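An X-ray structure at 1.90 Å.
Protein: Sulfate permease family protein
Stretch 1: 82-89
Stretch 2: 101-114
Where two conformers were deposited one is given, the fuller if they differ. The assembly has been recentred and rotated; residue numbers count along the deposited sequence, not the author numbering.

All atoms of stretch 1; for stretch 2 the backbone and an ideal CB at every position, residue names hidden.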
ATOM      1  N   ILE A  82     -20.864  16.772   3.233  1.00 22.35           N
ATOM      2  CA  ILE A  82     -20.043  16.859   1.986  1.00 21.24           C
ATOM      3  C   ILE A  82     -20.867  16.404   0.791  1.00 21.06           C
ATOM      4  O   ILE A  82     -21.473  15.315   0.823  1.00 20.16           O
ATOM      5  CB  ILE A  82     -18.768  16.053   2.095  1.00 21.80           C
ATOM      6  CG1 ILE A  82     -18.080  16.371   3.418  1.00 21.90           C
ATOM      7  CG2 ILE A  82     -17.852  16.323   0.858  1.00 21.36           C
ATOM      8  CD1 ILE A  82     -17.029  15.351   3.841  1.00 22.42           C
ATOM      9  N   LYS A  83     -20.901  17.262  -0.240  1.00 21.85           N
ATOM     10  CA  LYS A  83     -21.469  16.905  -1.528  1.00 20.63           C
ATOM     11  C   LYS A  83     -20.423  16.143  -2.332  1.00 20.04           C
ATOM     12  O   LYS A  83     -19.280  16.594  -2.454  1.00 21.47           O
ATOM     13  CB  LYS A  83     -21.824  18.202  -2.265  1.00 21.89           C
ATOM     14  CG  LYS A  83     -22.334  18.027  -3.663  1.00 24.91           C
ATOM     15  CD  LYS A  83     -22.885  19.376  -4.202  1.00 28.30           C
ATOM     16  CE  LYS A  83     -23.687  19.125  -5.448  1.00 31.61           C
ATOM     17  NZ  LYS A  83     -24.380  20.390  -5.933  1.00 33.90           N
ATOM     18  N   VAL A  84     -20.799  14.993  -2.848  1.00 18.48           N
ATOM     19  CA  VAL A  84     -19.880  14.099  -3.489  1.00 18.32           C
ATOM     20  C   VAL A  84     -20.195  14.077  -4.972  1.00 18.52           C
ATOM     21  O   VAL A  84     -21.402  13.885  -5.348  1.00 19.30           O
ATOM     22  CB  VAL A  84     -19.946  12.699  -2.900  1.00 19.29           C
ATOM     23  CG1 VAL A  84     -19.031  11.721  -3.691  1.00 18.19           C
ATOM     24  CG2 VAL A  84     -19.705  12.723  -1.380  1.00 18.70           C
ATOM     25  N   LEU A  85     -19.201  14.444  -5.797  1.00 16.64           N
ATOM     26  CA  LEU A  85     -19.306  14.241  -7.235  1.00 17.28           C
ATOM     27  C   LEU A  85     -18.477  12.996  -7.621  1.00 17.83           C
ATOM     28  O   LEU A  85     -17.485  12.705  -6.975  1.00 19.04           O
ATOM     29  CB  LEU A  85     -18.754  15.429  -8.037  1.00 18.09           C
ATOM     30  CG  LEU A  85     -19.507  16.768  -8.126  1.00 21.68           C
ATOM     31  CD1 LEU A  85     -20.406  17.121  -6.967  1.00 20.67           C
ATOM     32  CD2 LEU A  85     -18.667  17.928  -8.630  1.00 19.90           C
ATOM     33  N   ILE A  86     -18.869  12.330  -8.720  1.00 16.43           N
ATOM     34  CA  ILE A  86     -18.127  11.219  -9.200  1.00 17.29           C
ATOM     35  C   ILE A  86     -17.709  11.537 -10.635  1.00 18.61           C
ATOM     36  O   ILE A  86     -18.543  12.067 -11.451  1.00 19.95           O
ATOM     37  CB  ILE A  86     -19.034  10.013  -9.172  1.00 18.07           C
ATOM     38  CG1 ILE A  86     -19.286   9.548  -7.699  1.00 19.28           C
ATOM     39  CG2 ILE A  86     -18.467   8.913 -10.071  1.00 18.42           C
ATOM     40  CD1 ILE A  86     -20.312   8.406  -7.703  1.00 19.91           C
ATOM     41  N   SER A  87     -16.465  11.234 -10.991  1.00 17.88           N
ATOM     42  CA  SER A  87     -16.031  11.406 -12.400  1.00 18.07           C
ATOM     43  C   SER A  87     -15.283  10.195 -12.897  1.00 19.32           C
ATOM     44  O   SER A  87     -14.738   9.474 -12.123  1.00 17.94           O
ATOM     45  CB  SER A  87     -15.113  12.622 -12.532  1.00 19.16           C
ATOM     46  OG  SER A  87     -13.933  12.543 -11.705  1.00 20.52           O
ATOM     47  N   GLY A  88     -15.251  10.035 -14.231  1.00 19.16           N
ATOM     48  CA  GLY A  88     -14.327   9.144 -14.888  1.00 21.09           C
ATOM     49  C   GLY A  88     -14.694   7.661 -14.914  1.00 20.55           C
ATOM     50  O   GLY A  88     -13.863   6.855 -15.325  1.00 20.81           O
ATOM     51  N   ALA A  89     -15.914   7.275 -14.499  1.00 20.16           N
ATOM     52  CA  ALA A  89     -16.270   5.820 -14.540  1.00 20.90           C
ATOM     53  C   ALA A  89     -16.162   5.332 -15.990  1.00 22.06           C
ATOM     54  O   ALA A  89     -16.678   6.014 -16.871  1.00 23.29           O
ATOM     55  CB  ALA A  89     -17.682   5.540 -14.013  1.00 19.97           C
ATOM     56  N   UNK A 101     -27.491   1.701  -7.607  1.00 25.87           N
ATOM     57  CA  UNK A 101     -27.994   2.794  -6.787  1.00 27.63           C
ATOM     58  C   UNK A 101     -26.944   3.831  -6.348  1.00 26.47           C
ATOM     59  O   UNK A 101     -27.224   4.685  -5.483  1.00 28.06           O
ATOM     60  CB  UNK A 101     -28.655   2.202  -5.541  1.00 27.63           C
ATOM     61  N   UNK A 102     -25.735   3.773  -6.899  1.00 23.27           N
ATOM     62  CA  UNK A 102     -24.726   4.799  -6.507  1.00 23.37           C
ATOM     63  C   UNK A 102     -25.139   6.139  -7.122  1.00 23.43           C
ATOM     64  O   UNK A 102     -25.020   7.204  -6.498  1.00 23.12           O
ATOM     65  CB  UNK A 102     -23.320   4.408  -6.966  1.00 23.37           C
ATOM     66  N   UNK A 103     -25.653   6.094  -8.348  1.00 22.95           N
ATOM     67  CA  UNK A 103     -26.015   7.359  -9.028  1.00 23.68           C
ATOM     68  C   UNK A 103     -27.150   8.015  -8.242  1.00 24.63           C
ATOM     69  O   UNK A 103     -27.093   9.204  -7.991  1.00 25.30           O
ATOM     70  CB  UNK A 103     -26.430   7.117 -10.481  1.00 23.68           C
ATOM     71  N   UNK A 104     -28.136   7.224  -7.838  0.70 25.93           N
ATOM     72  CA  UNK A 104     -29.216   7.678  -6.949  0.70 27.87           C
ATOM     73  C   UNK A 104     -28.636   8.363  -5.770  0.70 26.43           C
ATOM     74  O   UNK A 104     -29.018   9.478  -5.466  0.70 26.77           O
ATOM     75  CB  UNK A 104     -30.104   6.518  -6.495  0.70 27.87           C
ATOM     76  N   UNK A 105     -27.666   7.716  -5.120  1.00 25.58           N
ATOM     77  CA  UNK A 105     -27.115   8.255  -3.894  1.00 25.60           C
ATOM     78  C   UNK A 105     -26.499   9.612  -4.079  1.00 25.10           C
ATOM     79  O   UNK A 105     -26.684  10.489  -3.257  1.00 24.24           O
ATOM     80  CB  UNK A 105     -26.071   7.295  -3.320  1.00 25.60           C
ATOM     81  N   UNK A 106     -25.712   9.801  -5.127  1.00 22.32           N
ATOM     82  CA  UNK A 106     -25.067  11.080  -5.210  1.00 24.26           C
ATOM     83  C   UNK A 106     -25.846  12.098  -6.032  1.00 23.59           C
ATOM     84  O   UNK A 106     -25.598  13.300  -5.920  1.00 24.04           O
ATOM     85  CB  UNK A 106     -23.665  10.903  -5.797  1.00 24.26           C
ATOM     86  N   UNK A 107     -26.783  11.613  -6.852  1.00 22.64           N
ATOM     87  CA  UNK A 107     -27.579  12.532  -7.670  1.00 23.24           C
ATOM     88  C   UNK A 107     -27.050  12.465  -9.110  1.00 24.07           C
ATOM     89  O   UNK A 107     -25.853  12.577  -9.326  1.00 21.14           O
ATOM     90  CB  UNK A 107     -27.516  13.960  -7.123  1.00 23.24           C
ATOM     91  N   UNK A 108     -27.929  12.233 -10.114  1.00 24.49           N
ATOM     92  CA  UNK A 108     -27.484  12.164 -11.557  1.00 24.85           C
ATOM     93  C   UNK A 108     -26.693  13.369 -11.967  1.00 23.66           C
ATOM     94  O   UNK A 108     -25.757  13.241 -12.769  1.00 22.61           O
ATOM     95  CB  UNK A 108     -28.685  12.033 -12.496  1.00 24.85           C
ATOM     96  N   UNK A 109     -27.083  14.525 -11.454  1.00 23.41           N
ATOM     97  CA  UNK A 109     -26.477  15.792 -11.887  1.00 25.90           C
ATOM     98  C   UNK A 109     -24.993  15.924 -11.365  1.00 26.32           C
ATOM     99  O   UNK A 109     -24.242  16.782 -11.827  1.00 24.38           O
ATOM    100  CB  UNK A 109     -27.326  16.961 -11.383  1.00 25.90           C
ATOM    101  N   UNK A 110     -24.610  15.041 -10.439  1.00 23.10           N
ATOM    102  CA  UNK A 110     -23.282  15.075  -9.830  1.00 21.51           C
ATOM    103  C   UNK A 110     -22.365  13.985 -10.349  1.00 21.74           C
ATOM    104  O   UNK A 110     -21.306  13.749  -9.754  1.00 19.64           O
ATOM    105  CB  UNK A 110     -23.403  14.954  -8.310  1.00 21.51           C
ATOM    106  N   UNK A 111     -22.760  13.317 -11.444  1.00 19.37           N
ATOM    107  CA  UNK A 111     -21.927  12.283 -12.054  1.00 20.05           C
ATOM    108  C   UNK A 111     -21.411  12.787 -13.446  1.00 20.67           C
ATOM    109  O   UNK A 111     -22.197  13.282 -14.241  1.00 21.23           O
ATOM    110  CB  UNK A 111     -22.719  10.982 -12.198  1.00 20.05           C
ATOM    111  N   UNK A 112     -20.107  12.754 -13.657  1.00 19.25           N
ATOM    112  CA  UNK A 112     -19.457  13.372 -14.826  1.00 20.72           C
ATOM    113  C   UNK A 112     -18.657  12.358 -15.572  1.00 21.56           C
ATOM    114  O   UNK A 112     -17.935  11.581 -14.959  1.00 20.53           O
ATOM    115  CB  UNK A 112     -18.557  14.538 -14.413  1.00 20.72           C
ATOM    116  N   UNK A 113     -18.746  12.360 -16.923  1.00 22.90           N
ATOM    117  CA  UNK A 113     -17.920  11.432 -17.664  1.00 23.38           C
ATOM    118  C   UNK A 113     -16.429  11.674 -17.467  1.00 22.44           C
ATOM    119  O   UNK A 113     -15.684  10.702 -17.468  1.00 22.21           O
ATOM    120  CB  UNK A 113     -18.264  11.515 -19.153  1.00 23.38           C
ATOM    121  N   UNK A 114     -15.953  12.912 -17.259  1.00 21.57           N
ATOM    122  CA  UNK A 114     -14.480  13.091 -17.076  0.50 22.05           C
ATOM    123  C   UNK A 114     -14.224  14.125 -16.012  1.00 22.11           C
ATOM    124  O   UNK A 114     -15.069  14.951 -15.699  1.00 23.32           O
ATOM    125  CB  UNK A 114     -13.797  13.510 -18.380  0.50 22.05           C
TER

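Position 101 has phi 86° and psi 10°, and nothing of stretch 1 lies near its ideal CB. Positive phi favours glycine. The residue is Gly-101, which ends one helix in a Schellman motif and sits at the N-cap of the next.

Position 102 is helical and its CA-to-CB bond points toward stretch 1. The nearest atom there is CD1 of Ile-86, so an aliphatic side chain of moderate size would suit. It is Ile-102, whose CG2 packs 3.7 Å from Ile-86 CD1.

Positions 103, 104 and 105 continue the helix. Their ideal CB atoms find nothing of stretch 1 within reach, so the visible atoms leave the choice wide. They are Val-103, Lys-104 and Leu-105.

Position 106 again points toward stretch 1. Its ideal CB is 3.8 Å from Val-84 O and 4.6 Å from Ile-86 CD1. The backbone is close and the surroundings are apolar, so a compact side chain such as valine or alanine is expected. It is Val-106, chi1 m. Its CG1 lies 4.1 Å from Val-84 CG1 and 4.0 Å from Ile-86 CD1, joining two strand residues to the helix.

Position 107 has phi 104° and psi 128°. A CB would be jammed against the carbonyl O of the residue before, which calls for glycine. Gly-107 takes the chain out of the helix.

Positions 108 and 109 form a short 3-10 segment with no stretch 1 atom near either ideal CB. Polar residues would be tolerated here. They are Glu-108 and Gln-109.

Position 110 points toward stretch 1. Its ideal CB is 3.7 Å from Val-84 O, 3.9 Å from Leu-85 CD1 and 5.1 Å from Lys-83 CE. A medium polar side chain could meet the lysine; an aliphatic one could meet the leucine. It is Asn-110. Its ND2 donates to Val-106 O at 2.8 Å, tying this side chain back to the last residue of the helix. Its OD1 takes a 2.6 Å hydrogen bond from water 1, which accepts one from Lys-83 NZ at 2.5 Å. The backbone serves too: Ile-86 N donates to Asn-110 O at 3.0 Å.

Position 111 pairs with Ile-86 in a parallel bridge, and both side chains take the same face. Extended angles and an apolar neighbour suit a beta-branched residue. Val-111 has its CG1 4.4 Å from Ile-86 CG2, a loose contact.

Position 112 pairs with Ser-87 and shares its face, where Leu-85 also offers a methyl surface. A large, partly apolar side chain fits. It is Tyr-112, with CE2 3.9 Å from Leu-85 CD2. Its N donates to Ile-86 O at 2.8 Å, and its O accepts from Gly-88 N at 3.2 Å.

Positions 113 and 114 point away from stretch 1. Phi of -62° at 113 allows proline, among others; 114 is extended and little constrained. Pro-113 receives through its O a weak bond from Gly-88 N at 3.3 Å. Val-114 takes the N-cap position of the helix that follows.

Stretch 2 (101-114) GIVKLVGEQNVYPV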
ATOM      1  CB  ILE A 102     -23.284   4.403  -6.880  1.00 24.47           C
ATOM      2  CG1 ILE A 102     -22.867   3.088  -6.145  1.00 26.27           C
ATOM      3  CG2 ILE A 102     -22.309   5.532  -6.550  1.00 24.31           C
ATOM      4  CD1 ILE A 102     -22.986   3.190  -4.631  1.00 29.06           C
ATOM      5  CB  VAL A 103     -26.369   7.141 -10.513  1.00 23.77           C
ATOM      6  CG1 VAL A 103     -27.029   8.387 -11.122  1.00 25.49           C
ATOM      7  CG2 VAL A 103     -25.123   6.728 -11.291  1.00 22.09           C
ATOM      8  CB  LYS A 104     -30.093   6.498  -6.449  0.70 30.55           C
ATOM      9  CG  LYS A 104     -31.164   6.944  -5.456  0.70 31.83           C
ATOM     10  CD  LYS A 104     -31.668   5.786  -4.607  0.70 36.60           C
ATOM     11  CE  LYS A 104     -32.754   6.290  -3.674  0.70 38.56           C
ATOM     12  NZ  LYS A 104     -33.584   5.140  -3.251  0.70 38.66           N
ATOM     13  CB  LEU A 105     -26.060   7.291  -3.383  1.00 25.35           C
ATOM     14  CG  LEU A 105     -25.387   7.515  -2.052  1.00 27.56           C
ATOM     15  CD1 LEU A 105     -26.468   7.852  -1.007  1.00 34.12           C
ATOM     16  CD2 LEU A 105     -24.573   6.231  -1.758  1.00 28.33           C
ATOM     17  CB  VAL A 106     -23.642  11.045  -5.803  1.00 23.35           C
ATOM     18  CG1 VAL A 106     -22.652  10.203  -4.950  1.00 22.63           C
ATOM     19  CG2 VAL A 106     -23.714  10.590  -7.218  1.00 22.30           C
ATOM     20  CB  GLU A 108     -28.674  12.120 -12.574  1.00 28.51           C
ATOM     21  CG  GLU A 108     -29.739  11.205 -12.061  1.00 33.36           C
ATOM     22  CD  GLU A 108     -31.064  11.201 -12.829  1.00 38.82           C
ATOM     23  OE1 GLU A 108     -31.379  12.192 -13.560  1.00 35.92           O
ATOM     24  OE2 GLU A 108     -31.782  10.148 -12.628  1.00 39.62           O
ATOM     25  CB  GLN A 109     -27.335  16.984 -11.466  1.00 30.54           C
ATOM     26  CG  GLN A 109     -27.420  17.194  -9.937  1.00 34.36           C
ATOM     27  CD  GLN A 109     -28.507  16.313  -9.214  1.00 39.37           C
ATOM     28  OE1 GLN A 109     -28.912  15.234  -9.661  1.00 40.16           O
ATOM     29  NE2 GLN A 109     -29.002  16.829  -8.109  1.00 44.23           N
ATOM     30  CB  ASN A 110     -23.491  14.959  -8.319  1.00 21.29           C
ATOM     31  CG  ASN A 110     -24.224  16.175  -7.788  1.00 22.94           C
ATOM     32  OD1 ASN A 110     -24.012  17.309  -8.244  1.00 25.25           O
ATOM     33  ND2 ASN A 110     -25.112  15.946  -6.829  1.00 26.51           N
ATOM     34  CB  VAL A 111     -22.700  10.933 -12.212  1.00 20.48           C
ATOM     35  CG1 VAL A 111     -21.766   9.843 -12.825  1.00 21.53           C
ATOM     36  CG2 VAL A 111     -23.161  10.441 -10.851  1.00 20.56           C
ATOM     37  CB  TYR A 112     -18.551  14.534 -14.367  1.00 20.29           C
ATOM     38  CG  TYR A 112     -19.331  15.686 -13.788  1.00 19.40           C
ATOM     39  CD1 TYR A 112     -19.832  16.683 -14.622  1.00 21.27           C
ATOM     40  CD2 TYR A 112     -19.699  15.713 -12.417  1.00 19.07           C
ATOM     41  CE1 TYR A 112     -20.579  17.739 -14.149  1.00 22.22           C
ATOM     42  CE2 TYR A 112     -20.426  16.789 -11.927  1.00 19.55           C
ATOM     43  CZ  TYR A 112     -20.869  17.778 -12.813  1.00 21.28           C
ATOM     44  OH  TYR A 112     -21.641  18.817 -12.348  1.00 23.68           O
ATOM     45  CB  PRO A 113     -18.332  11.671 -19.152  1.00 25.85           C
ATOM     46  CG  PRO A 113     -19.696  12.232 -19.051  1.00 26.63           C
ATOM     47  CD  PRO A 113     -19.706  13.094 -17.786  1.00 25.40           C
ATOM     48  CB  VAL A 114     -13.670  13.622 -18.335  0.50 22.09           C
ATOM     49  CG1 VAL A 114     -13.140  12.496 -19.182  0.50 23.63           C
ATOM     50  CG2 VAL A 114     -14.449  14.625 -19.148  0.50 22.03           C
TER
HETATM   51  O   HOH W   1     -25.415  19.536  -7.993  1.00 34.99           O
HETATM   52  O   HOH W   2     -23.463  13.867  -3.311  1.00 26.40           O
HETATM   53  O   HOH W   3     -18.302   8.995 -13.962  1.00 24.44           O
HETATM   54  O   HOH W   4     -16.495   8.307 -18.282  1.00 35.29           O
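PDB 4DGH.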